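Long-range contacts in putative laminarinase (Phanerochaete chrysosporium, PDB 2WNE), which probably hydrolyses O-glycosidic bonds in beta-glucans such as laminarin, as a member of glycoside hydrolase family 16: residues G97-A102 against D256-A261; G108-G113 against T131-A136. The protein carries 1 engineered substitution. All coordinates share one frame; numbering follows the deposited sequence.

Interaction 1 (G97-A102 against D256-A261); sequences GTWPAA and DWAGQA. With BGC (beta-D-glucopyranose), chain B; BGC (beta-D-glucopyranose), chain C; GLC (alpha-D-glucopyranose), chain D; BGC (beta-D-glucopyranose), chain E.
W99 and W257 meet as an offset edge-to-face (T-shaped) pair. The W257 six-membered ring directs its edge at the W99 face, with planes at 85° and the centroid of the W99 five-membered ring 5.3 Å from that of the W257 ring. W257 CE3 lies over the rim of the W99 face, 3.6 Å from W99 NE1. W257 CB makes a CH-pi contact over the other half of the indole, 3.8 Å from the centroid of the W99 six-membered ring. With W99 CG anti to the backbone N, chi1 176° carries the indole toward the 256-258 backbone, while W99 CB rests on A258 CB at 3.9 Å.

Sugars complete the first shell. BGC of chain B sets O3 at the W99 edge, and W257 presents one face to BGC of chains B and C, the aromatic platform common in glucan-binding clefts. W99 NE1 lies 3.1 Å from GLC O6, but its hydrogen bond goes to E120 OE2, an oxygen that also binds GLC and BGC of chain B. Replacing W99 by an alanine would remove the indole, and E120 would probably lose this donor while W257 lost the face it packs against.

Further out, Q260 NE2 donates to D256 O (2.9 Å, 169°) in both the carbonyl and amide planes, and weakly to O5 of BGC of chain C; D256 OD2 is bound by H28 ND1. N123 connects the two sides, its OD1 accepting from G97 N and its ND2 donating to A258 O.

Strand 98-105 lies antiparallel between strands 115-120 and 246-253 in one sheet of the GH16 beta-jelly-roll sandwich, with T252 bonded to the W99 backbone. The short, weakly bonded helix 255-258 follows strand 246-253, bringing W257 over the W99 indole.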
ATOM      1  N   GLY A  97     -13.710  -6.920   4.804  1.00  8.38           N
ATOM      2  CA  GLY A  97     -12.892  -7.999   4.298  1.00  7.90           C
ATOM      3  C   GLY A  97     -11.719  -7.523   3.438  1.00  8.01           C
ATOM      4  O   GLY A  97     -10.748  -8.282   3.267  1.00  7.92           O
ATOM      5  N   THR A  98     -11.788  -6.292   2.910  1.00  6.78           N
ATOM      6  CA  THR A  98     -10.718  -5.796   2.018  1.00  7.45           C
ATOM      7  C   THR A  98      -9.411  -5.517   2.759  1.00  7.07           C
ATOM      8  O   THR A  98      -9.401  -5.018   3.913  1.00  6.58           O
ATOM      9  CB  THR A  98     -11.081  -4.504   1.226  1.00  7.19           C
ATOM     10  OG1 THR A  98     -11.307  -3.430   2.141  1.00  7.38           O
ATOM     11  CG2 THR A  98     -12.304  -4.723   0.321  1.00  8.27           C
ATOM     12  N   TRP A  99      -8.313  -5.844   2.084  1.00  5.97           N
ATOM     13  CA  TRP A  99      -6.979  -5.587   2.625  1.00  5.31           C
ATOM     14  C   TRP A  99      -6.092  -5.116   1.470  1.00  5.22           C
ATOM     15  O   TRP A  99      -5.364  -5.904   0.876  1.00  4.46           O
ATOM     16  CB  TRP A  99      -6.456  -6.816   3.380  1.00  4.53           C
ATOM     17  CG  TRP A  99      -5.049  -6.739   3.931  1.00  4.41           C
ATOM     18  CD1 TRP A  99      -4.220  -5.635   3.990  1.00  3.70           C
ATOM     19  CD2 TRP A  99      -4.306  -7.827   4.503  1.00  3.98           C
ATOM     20  NE1 TRP A  99      -3.014  -5.982   4.562  1.00  3.82           N
ATOM     21  CE2 TRP A  99      -3.035  -7.321   4.877  1.00  3.82           C
ATOM     22  CE3 TRP A  99      -4.584  -9.189   4.726  1.00  4.16           C
ATOM     23  CZ2 TRP A  99      -2.045  -8.134   5.466  1.00  4.62           C
ATOM     24  CZ3 TRP A  99      -3.600  -9.994   5.328  1.00  4.17           C
ATOM     25  CH2 TRP A  99      -2.351  -9.467   5.675  1.00  3.80           C
ATOM     26  N   PRO A 100      -6.176  -3.801   1.141  1.00  5.28           N
ATOM     27  CA  PRO A 100      -5.357  -3.235   0.061  1.00  4.52           C
ATOM     28  C   PRO A 100      -4.018  -2.735   0.575  1.00  4.96           C
ATOM     29  O   PRO A 100      -3.918  -2.358   1.739  1.00  4.11           O
ATOM     30  CB  PRO A 100      -6.183  -2.048  -0.420  1.00  3.75           C
ATOM     31  CG  PRO A 100      -7.002  -1.595   0.837  1.00  5.52           C
ATOM     32  CD  PRO A 100      -7.048  -2.789   1.788  1.00  5.00           C
ATOM     33  N   ALA A 101      -3.012  -2.704  -0.296  1.00  4.64           N
ATOM     34  CA  ALA A 101      -1.739  -2.103   0.056  1.00  5.69           C
ATOM     35  C   ALA A 101      -1.030  -1.529  -1.162  1.00  5.67           C
ATOM     36  O   ALA A 101      -1.183  -2.059  -2.266  1.00  5.48           O
ATOM     37  CB  ALA A 101      -0.805  -3.138   0.774  1.00  5.23           C
ATOM     38  N   ALA A 102      -0.311  -0.420  -0.937  1.00  5.68           N
ATOM     39  CA  ALA A 102       0.742   0.096  -1.824  1.00  5.96           C
ATOM     40  C   ALA A 102       2.016   0.065  -0.975  1.00  6.41           C
ATOM     41  O   ALA A 102       2.075   0.678   0.093  1.00  6.62           O
ATOM     42  CB  ALA A 102       0.459   1.511  -2.261  1.00  5.72           C
ATOM     43  N   ASP A 256      -4.329 -13.417   6.944  1.00 10.98           N
ATOM     44  CA  ASP A 256      -3.637 -13.411   8.254  1.00 11.05           C
ATOM     45  C   ASP A 256      -3.910 -12.209   9.165  1.00 11.15           C
ATOM     46  O   ASP A 256      -3.907 -12.343  10.386  1.00  9.66           O
ATOM     47  CB  ASP A 256      -2.146 -13.688   8.065  1.00 11.24           C
ATOM     48  CG  ASP A 256      -1.888 -15.095   7.511  1.00 12.78           C
ATOM     49  OD1 ASP A 256      -2.801 -15.953   7.606  1.00 14.14           O
ATOM     50  OD2 ASP A 256      -0.790 -15.349   6.991  1.00 12.39           O
ATOM     51  N   TRP A 257      -4.205 -11.052   8.567  1.00 11.24           N
ATOM     52  CA  TRP A 257      -4.578  -9.882   9.338  1.00 11.03           C
ATOM     53  C   TRP A 257      -6.095  -9.592   9.276  1.00 11.18           C
ATOM     54  O   TRP A 257      -6.808  -9.765  10.288  1.00 11.48           O
ATOM     55  CB  TRP A 257      -3.707  -8.680   8.920  1.00 11.35           C
ATOM     56  CG  TRP A 257      -3.966  -7.388   9.674  1.00 12.12           C
ATOM     57  CD1 TRP A 257      -4.613  -7.240  10.886  1.00 12.52           C
ATOM     58  CD2 TRP A 257      -3.544  -6.072   9.287  1.00 11.19           C
ATOM     59  NE1 TRP A 257      -4.645  -5.913  11.250  1.00 13.15           N
ATOM     60  CE2 TRP A 257      -3.990  -5.175  10.296  1.00 12.20           C
ATOM     61  CE3 TRP A 257      -2.873  -5.556   8.165  1.00  8.93           C
ATOM     62  CZ2 TRP A 257      -3.779  -3.791  10.216  1.00 12.21           C
ATOM     63  CZ3 TRP A 257      -2.655  -4.186   8.095  1.00 10.44           C
ATOM     64  CH2 TRP A 257      -3.102  -3.318   9.116  1.00 11.00           C
ATOM     65  N   ALA A 258      -6.596  -9.163   8.111  1.00 10.82           N
ATOM     66  CA  ALA A 258      -8.015  -8.785   7.941  1.00 10.51           C
ATOM     67  C   ALA A 258      -9.034  -9.876   8.336  1.00 10.81           C
ATOM     68  O   ALA A 258     -10.151  -9.562   8.754  1.00 10.02           O
ATOM     69  CB  ALA A 258      -8.275  -8.317   6.495  1.00 10.00           C
ATOM     70  N   GLY A 259      -8.637 -11.146   8.196  1.00 11.24           N
ATOM     71  CA  GLY A 259      -9.540 -12.282   8.438  1.00 11.97           C
ATOM     72  C   GLY A 259      -9.731 -12.737   9.880  1.00 12.75           C
ATOM     73  O   GLY A 259     -10.642 -13.496  10.164  1.00 12.76           O
ATOM     74  N   GLN A 260      -8.872 -12.283  10.795  1.00 13.61           N
ATOM     75  CA  GLN A 260      -9.030 -12.589  12.224  1.00 14.04           C
ATOM     76  C   GLN A 260     -10.397 -12.117  12.680  1.00 14.01           C
ATOM     77  O   GLN A 260     -10.768 -10.975  12.427  1.00 14.10           O
ATOM     78  CB  GLN A 260      -7.940 -11.903  13.048  1.00 13.53           C
ATOM     79  CG  GLN A 260      -6.502 -12.290  12.654  1.00 14.17           C
ATOM     80  CD  GLN A 260      -5.484 -11.626  13.562  1.00 14.99           C
ATOM     81  OE1 GLN A 260      -5.822 -11.245  14.678  1.00 17.96           O
ATOM     82  NE2 GLN A 260      -4.247 -11.474  13.094  1.00 12.29           N
ATOM     83  N   ALA A 261     -11.148 -12.999  13.338  1.00 14.33           N
ATOM     84  CA  ALA A 261     -12.489 -12.679  13.817  1.00 14.45           C
ATOM     85  C   ALA A 261     -12.584 -11.393  14.690  1.00 14.81           C
ATOM     86  O   ALA A 261     -13.435 -10.543  14.453  1.00 14.73           O
ATOM     87  CB  ALA A 261     -13.095 -13.888  14.515  1.00 14.31           C
TER
HETATM   88  C2  BGC B   7       0.494  -7.752   8.190  1.00 16.78           C
HETATM   89  C3  BGC B   7       1.327  -6.588   7.660  1.00 15.81           C
HETATM   90  C4  BGC B   7       1.024  -5.246   8.328  1.00 16.39           C
HETATM   91  C5  BGC B   7       1.006  -5.413   9.845  1.00 17.63           C
HETATM   92  C6  BGC B   7       0.534  -4.128  10.530  1.00 17.93           C
HETATM   93  C1  BGC B   7       0.518  -7.778   9.709  1.00 18.98           C
HETATM   94  O2  BGC B   7       1.021  -8.959   7.698  1.00 18.35           O
HETATM   95  O3  BGC B   7       1.110  -6.464   6.285  1.00 11.86           O
HETATM   96  O4  BGC B   7       1.981  -4.282   7.942  1.00 12.91           O
HETATM   97  O5  BGC B   7       0.146  -6.495  10.201  1.00 18.63           O
HETATM   98  O6  BGC B   7       0.570  -4.315  11.932  1.00 20.12           O
HETATM   99  C2  BGC C   6      -0.450 -10.893  11.249  1.00 21.61           C
HETATM  100  C3  BGC C   6      -0.101  -9.402  11.339  1.00 22.20           C
HETATM  101  C4  BGC C   6      -0.896  -8.688  12.439  1.00 23.33           C
HETATM  102  C5  BGC C   6      -0.982  -9.486  13.740  1.00 24.74           C
HETATM  103  C6  BGC C   6      -2.145  -8.930  14.556  1.00 26.84           C
HETATM  104  C1  BGC C   6      -0.476 -11.592  12.610  1.00 22.64           C
HETATM  105  O2  BGC C   6       0.481 -11.568  10.426  1.00 20.84           O
HETATM  106  O3  BGC C   6      -0.411  -8.798  10.105  1.00 21.02           O
HETATM  107  O4  BGC C   6      -0.315  -7.425  12.703  1.00 22.78           O
HETATM  108  O5  BGC C   6      -1.236 -10.869  13.547  1.00 23.27           O
HETATM  109  O6  BGC C   6      -1.757  -9.006  15.911  1.00 30.43           O
HETATM  110  C1  GLC D   1       3.007  -6.272   4.643  1.00 17.68           C
HETATM  111  C2  GLC D   1       3.584  -7.706   4.685  1.00 17.69           C
HETATM  112  C3  GLC D   1       3.201  -8.472   3.414  1.00 16.02           C
HETATM  113  C4  GLC D   1       1.835  -8.031   2.871  1.00 13.88           C
HETATM  114  C5  GLC D   1       1.926  -6.564   2.437  1.00 14.62           C
HETATM  115  C6  GLC D   1       0.641  -5.962   1.866  1.00 11.21           C
HETATM  116  O1  GLC D   1       3.898  -5.373   5.259  1.00 23.21           O
HETATM  117  O2  GLC D   1       4.972  -7.771   4.979  1.00 15.85           O
HETATM  118  O3  GLC D   1       3.157  -9.836   3.714  1.00 17.82           O
HETATM  119  O4  GLC D   1       1.517  -8.800   1.727  1.00 14.44           O
HETATM  120  O5  GLC D   1       2.460  -5.716   3.439  1.00 16.10           O
HETATM  121  O6  GLC D   1      -0.361  -5.853   2.879  1.00 10.94           O
HETATM  122  C2  BGC E   5      -0.243 -14.881  11.559  1.00 31.19           C
HETATM  123  C3  BGC E   5      -0.376 -13.988  12.791  1.00 29.42           C
HETATM  124  C4  BGC E   5      -1.168 -14.735  13.868  1.00 29.72           C
HETATM  125  C5  BGC E   5      -0.606 -16.142  14.120  1.00 29.32           C
HETATM  126  C6  BGC E   5      -1.517 -16.976  15.013  1.00 28.28           C
HETATM  127  C1  BGC E   5       0.348 -16.266  11.884  1.00 32.15           C
HETATM  128  O2  BGC E   5       0.501 -14.218  10.557  1.00 32.71           O
HETATM  129  O3  BGC E   5      -1.124 -12.859  12.416  1.00 26.60           O
HETATM  130  O4  BGC E   5      -1.189 -13.963  15.052  1.00 31.21           O
HETATM  131  O5  BGC E   5      -0.393 -16.879  12.922  1.00 31.41           O
HETATM  132  O6  BGC E   5      -2.731 -17.314  14.373  1.00 29.05           O

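Interaction 2 (G108-G113 against T131-A136); sequences GDWPNG and TLHTGA. With BGC (beta-D-glucopyranose), chain F; BGC (beta-D-glucopyranose), chain B; GLC (alpha-D-glucopyranose), chain D.
P111 pairs with T134 and N112 with G135, the CA atoms of P111 and T134 lying 5.3 Å apart and those of N112 and G135 equally close. P111 O reaches over T134 CA at 3.8 Å, and water 1 sits between the backbones: it accepts from G135 N at 3.0 Å and may donate to P111 O. N112 OD1 lies 4.1 Å from G135 CA, so the end of this side chain packs on the bare glycine.

The W110 indole and the H133 imidazole meet obliquely, W110 CZ2 standing 4.0 Å from H133 CB. P111 follows a cis peptide bond, and its CB lies 3.6 Å above the centre of the W110 ring plane. The opposite face carries BGC of chain F, with its C5 3.6 Å from W110 CG, so the indole is sandwiched between proline and sugar. The weak bond from W110 NE1 to S115 OG adds a polar hold on its rotation.

H133 places CG beside its backbone N (chi1 -62°), which turns the imidazole into the sugar cleft. There NE2 donates to O4 of BGC of chain B (2.8 Å, 164°), while O2 of GLC lies over one face toward the rim. W110, at BGC of chain F and GLC, and H133, at GLC and BGC of chain B, line neighbouring stretches of the glucose-binding cleft, probably that of the substrate. T134 points away from the loop, and its OG1 donates to G135 O on a lone pair in the carbonyl plane, a local bond just past strand 129-133.

Residues 108-113 form the loop between strands 98-105 and 115-120. In the same jelly-roll sheet, strand 129-133 runs antiparallel to both 115-120 and 165-168; H133 shares a backbone bond with S115, and V157 packs on both P111 and H133.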
ATOM      1  N   GLY A 108      12.054 -11.992  -2.897  1.00 19.34           N
ATOM      2  CA  GLY A 108      13.000 -13.100  -2.999  1.00 19.55           C
ATOM      3  C   GLY A 108      13.793 -13.429  -1.746  1.00 19.94           C
ATOM      4  O   GLY A 108      14.351 -14.524  -1.650  1.00 19.56           O
ATOM      5  N   ASP A 109      13.853 -12.500  -0.788  1.00 19.50           N
ATOM      6  CA  ASP A 109      14.551 -12.766   0.475  1.00 19.69           C
ATOM      7  C   ASP A 109      13.837 -12.218   1.718  1.00 19.57           C
ATOM      8  O   ASP A 109      14.477 -12.018   2.769  1.00 19.60           O
ATOM      9  CB  ASP A 109      15.989 -12.239   0.426  1.00 19.67           C
ATOM     10  CG  ASP A 109      16.053 -10.749   0.215  1.00 19.45           C
ATOM     11  OD1 ASP A 109      14.991 -10.068   0.224  1.00 18.24           O
ATOM     12  OD2 ASP A 109      17.182 -10.253   0.062  1.00 20.75           O
ATOM     13  N   TRP A 110      12.532 -11.967   1.578  1.00 19.15           N
ATOM     14  CA  TRP A 110      11.676 -11.473   2.661  1.00 18.76           C
ATOM     15  C   TRP A 110      11.893 -12.341   3.925  1.00 18.47           C
ATOM     16  O   TRP A 110      11.952 -13.573   3.821  1.00 17.78           O
ATOM     17  CB  TRP A 110      10.190 -11.436   2.228  1.00 18.37           C
ATOM     18  CG  TRP A 110       9.332 -10.585   3.159  1.00 20.06           C
ATOM     19  CD1 TRP A 110       8.979  -9.275   2.975  1.00 19.22           C
ATOM     20  CD2 TRP A 110       8.762 -10.977   4.432  1.00 19.81           C
ATOM     21  NE1 TRP A 110       8.224  -8.827   4.034  1.00 19.68           N
ATOM     22  CE2 TRP A 110       8.068  -9.843   4.942  1.00 20.94           C
ATOM     23  CE3 TRP A 110       8.756 -12.171   5.177  1.00 18.22           C
ATOM     24  CZ2 TRP A 110       7.373  -9.863   6.181  1.00 18.92           C
ATOM     25  CZ3 TRP A 110       8.070 -12.197   6.409  1.00 18.51           C
ATOM     26  CH2 TRP A 110       7.383 -11.047   6.892  1.00 19.82           C
ATOM     27  N   PRO A 111      12.047 -11.703   5.112  1.00 18.10           N
ATOM     28  CA  PRO A 111      12.009 -10.256   5.409  1.00 17.85           C
ATOM     29  C   PRO A 111      13.346  -9.485   5.351  1.00 17.46           C
ATOM     30  O   PRO A 111      13.388  -8.302   5.732  1.00 17.05           O
ATOM     31  CB  PRO A 111      11.478 -10.232   6.850  1.00 17.91           C
ATOM     32  CG  PRO A 111      12.092 -11.476   7.470  1.00 18.15           C
ATOM     33  CD  PRO A 111      12.215 -12.505   6.347  1.00 17.97           C
ATOM     34  N   ASN A 112      14.406 -10.120   4.856  1.00 17.19           N
ATOM     35  CA  ASN A 112      15.770  -9.566   4.999  1.00 17.70           C
ATOM     36  C   ASN A 112      16.112  -8.426   4.036  1.00 17.13           C
ATOM     37  O   ASN A 112      17.022  -7.641   4.283  1.00 16.95           O
ATOM     38  CB  ASN A 112      16.826 -10.684   4.938  1.00 17.96           C
ATOM     39  CG  ASN A 112      16.738 -11.631   6.123  1.00 20.07           C
ATOM     40  OD1 ASN A 112      16.744 -11.201   7.290  1.00 22.28           O
ATOM     41  ND2 ASN A 112      16.627 -12.923   5.834  1.00 21.28           N
ATOM     42  N   GLY A 113      15.379  -8.352   2.936  1.00 16.96           N
ATOM     43  CA  GLY A 113      15.456  -7.204   2.031  1.00 16.45           C
ATOM     44  C   GLY A 113      14.454  -6.117   2.412  1.00 16.05           C
ATOM     45  O   GLY A 113      14.307  -5.121   1.695  1.00 15.92           O
ATOM     46  N   THR A 131       4.246   1.083   7.827  1.00  5.86           N
ATOM     47  CA  THR A 131       4.907   0.032   8.606  1.00  6.59           C
ATOM     48  C   THR A 131       6.128  -0.535   7.887  1.00  7.05           C
ATOM     49  O   THR A 131       6.100  -0.754   6.667  1.00  6.63           O
ATOM     50  CB  THR A 131       3.920  -1.154   8.929  1.00  6.44           C
ATOM     51  OG1 THR A 131       2.654  -0.622   9.308  1.00  6.64           O
ATOM     52  CG2 THR A 131       4.457  -2.065  10.087  1.00  7.03           C
ATOM     53  N   LEU A 132       7.195  -0.756   8.653  1.00  7.58           N
ATOM     54  CA  LEU A 132       8.370  -1.491   8.160  1.00  7.21           C
ATOM     55  C   LEU A 132       8.359  -2.879   8.762  1.00  7.70           C
ATOM     56  O   LEU A 132       7.974  -3.052   9.930  1.00  7.89           O
ATOM     57  CB  LEU A 132       9.690  -0.823   8.557  1.00  6.40           C
ATOM     58  CG  LEU A 132       9.951   0.673   8.356  1.00  7.02           C
ATOM     59  CD1 LEU A 132      11.434   0.953   8.679  1.00  4.19           C
ATOM     60  CD2 LEU A 132       9.583   1.103   6.944  1.00  4.54           C
ATOM     61  N   HIS A 133       8.748  -3.866   7.950  1.00  8.06           N
ATOM     62  CA  HIS A 133       9.049  -5.208   8.447  1.00  8.74           C
ATOM     63  C   HIS A 133      10.480  -5.529   8.093  1.00  9.17           C
ATOM     64  O   HIS A 133      10.883  -5.395   6.920  1.00  9.91           O
ATOM     65  CB  HIS A 133       8.102  -6.245   7.819  1.00  9.07           C
ATOM     66  CG  HIS A 133       6.663  -6.013   8.151  1.00 10.10           C
ATOM     67  ND1 HIS A 133       5.977  -6.787   9.061  1.00 13.48           N
ATOM     68  CD2 HIS A 133       5.786  -5.082   7.708  1.00 11.19           C
ATOM     69  CE1 HIS A 133       4.734  -6.346   9.159  1.00 12.90           C
ATOM     70  NE2 HIS A 133       4.592  -5.317   8.343  1.00 13.41           N
ATOM     71  N   THR A 134      11.260  -5.943   9.093  1.00  9.49           N
ATOM     72  CA  THR A 134      12.667  -6.306   8.881  1.00  9.71           C
ATOM     73  C   THR A 134      13.055  -7.642   9.578  1.00 10.20           C
ATOM     74  O   THR A 134      12.231  -8.243  10.284  1.00 10.33           O
ATOM     75  CB  THR A 134      13.610  -5.168   9.363  1.00  9.58           C
ATOM     76  OG1 THR A 134      13.503  -5.033  10.783  1.00  8.48           O
ATOM     77  CG2 THR A 134      13.242  -3.829   8.730  1.00  8.42           C
ATOM     78  N   GLY A 135      14.281  -8.128   9.335  1.00 10.88           N
ATOM     79  CA  GLY A 135      14.932  -9.090  10.247  1.00 10.92           C
ATOM     80  C   GLY A 135      15.412  -8.405  11.542  1.00 11.85           C
ATOM     81  O   GLY A 135      15.001  -7.260  11.853  1.00 10.71           O
ATOM     82  N   ALA A 136      16.299  -9.097  12.284  1.00 12.78           N
ATOM     83  CA  ALA A 136      16.679  -8.749  13.671  1.00 12.59           C
ATOM     84  C   ALA A 136      17.402  -7.430  13.782  1.00 12.90           C
ATOM     85  O   ALA A 136      18.013  -6.974  12.815  1.00 13.62           O
ATOM     86  CB  ALA A 136      17.556  -9.858  14.285  1.00 13.14           C
TER
HETATM   87  C2  BGC F   2       4.209 -11.934   3.907  1.00 19.01           C
HETATM   88  C3  BGC F   2       5.433 -12.804   3.584  1.00 21.69           C
HETATM   89  C4  BGC F   2       5.929 -12.624   2.146  1.00 20.16           C
HETATM   90  C5  BGC F   2       6.035 -11.132   1.789  1.00 19.06           C
HETATM   91  C6  BGC F   2       6.489 -10.864   0.346  1.00 18.95           C
HETATM   92  C1  BGC F   2       4.408 -10.500   3.439  1.00 18.26           C
HETATM   93  O2  BGC F   2       3.876 -11.966   5.281  1.00 16.40           O
HETATM   94  O3  BGC F   2       5.073 -14.155   3.693  1.00 27.11           O
HETATM   95  O4  BGC F   2       7.162 -13.303   2.030  1.00 19.51           O
HETATM   96  O5  BGC F   2       4.788 -10.492   2.066  1.00 20.11           O
HETATM   97  O6  BGC F   2       5.556 -11.308  -0.621  1.00 15.70           O
HETATM   98  C2  BGC B   7       0.494  -7.752   8.190  1.00 16.78           C
HETATM   99  C3  BGC B   7       1.327  -6.588   7.660  1.00 15.81           C
HETATM  100  C4  BGC B   7       1.024  -5.246   8.328  1.00 16.39           C
HETATM  101  C5  BGC B   7       1.006  -5.413   9.845  1.00 17.63           C
HETATM  102  C6  BGC B   7       0.534  -4.128  10.530  1.00 17.93           C
HETATM  103  C1  BGC B   7       0.518  -7.778   9.709  1.00 18.98           C
HETATM  104  O2  BGC B   7       1.021  -8.959   7.698  1.00 18.35           O
HETATM  105  O3  BGC B   7       1.110  -6.464   6.285  1.00 11.86           O
HETATM  106  O4  BGC B   7       1.981  -4.282   7.942  1.00 12.91           O
HETATM  107  O5  BGC B   7       0.146  -6.495  10.201  1.00 18.63           O
HETATM  108  O6  BGC B   7       0.570  -4.315  11.932  1.00 20.12           O
HETATM  109  C1  GLC D   1       3.007  -6.272   4.643  1.00 17.68           C
HETATM  110  C2  GLC D   1       3.584  -7.706   4.685  1.00 17.69           C
HETATM  111  C3  GLC D   1       3.201  -8.472   3.414  1.00 16.02           C
HETATM  112  C4  GLC D   1       1.835  -8.031   2.871  1.00 13.88           C
HETATM  113  C5  GLC D   1       1.926  -6.564   2.437  1.00 14.62           C
HETATM  114  C6  GLC D   1       0.641  -5.962   1.866  1.00 11.21           C
HETATM  115  O1  GLC D   1       3.898  -5.373   5.259  1.00 23.21           O
HETATM  116  O2  GLC D   1       4.972  -7.771   4.979  1.00 15.85           O
HETATM  117  O3  GLC D   1       3.157  -9.836   3.714  1.00 17.82           O
HETATM  118  O4  GLC D   1       1.517  -8.800   1.727  1.00 14.44           O
HETATM  119  O5  GLC D   1       2.460  -5.716   3.439  1.00 16.10           O
HETATM  120  O6  GLC D   1      -0.361  -5.853   2.879  1.00 10.94           O
HETATM  121  O   HOH W   1      15.787  -6.618   7.198  1.00 15.43           O

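From the N terminus the chain first reaches 97-102, the opening of strand 98-105, then turns through 108-113, returns along strand 115-120 and comes to 131-136. Interaction 2 closes the loop between 108-113 and 131-136, with 17 residues between its segments. Interaction 1 closes only at 256-261, so interaction 2 is nested inside its much longer loop and the two do not cross. Their centres are 19 Å apart and their nearest atoms about 6 Å, without touching. Both reach the same mixed sheet: interaction 1 ties strand 98-105 to helix 255-258, interaction 2 ties the 108-113 loop to the end of strand 129-133. GLC and BGC of chain B are touched by both, so the two contacts line the same sugar-binding site.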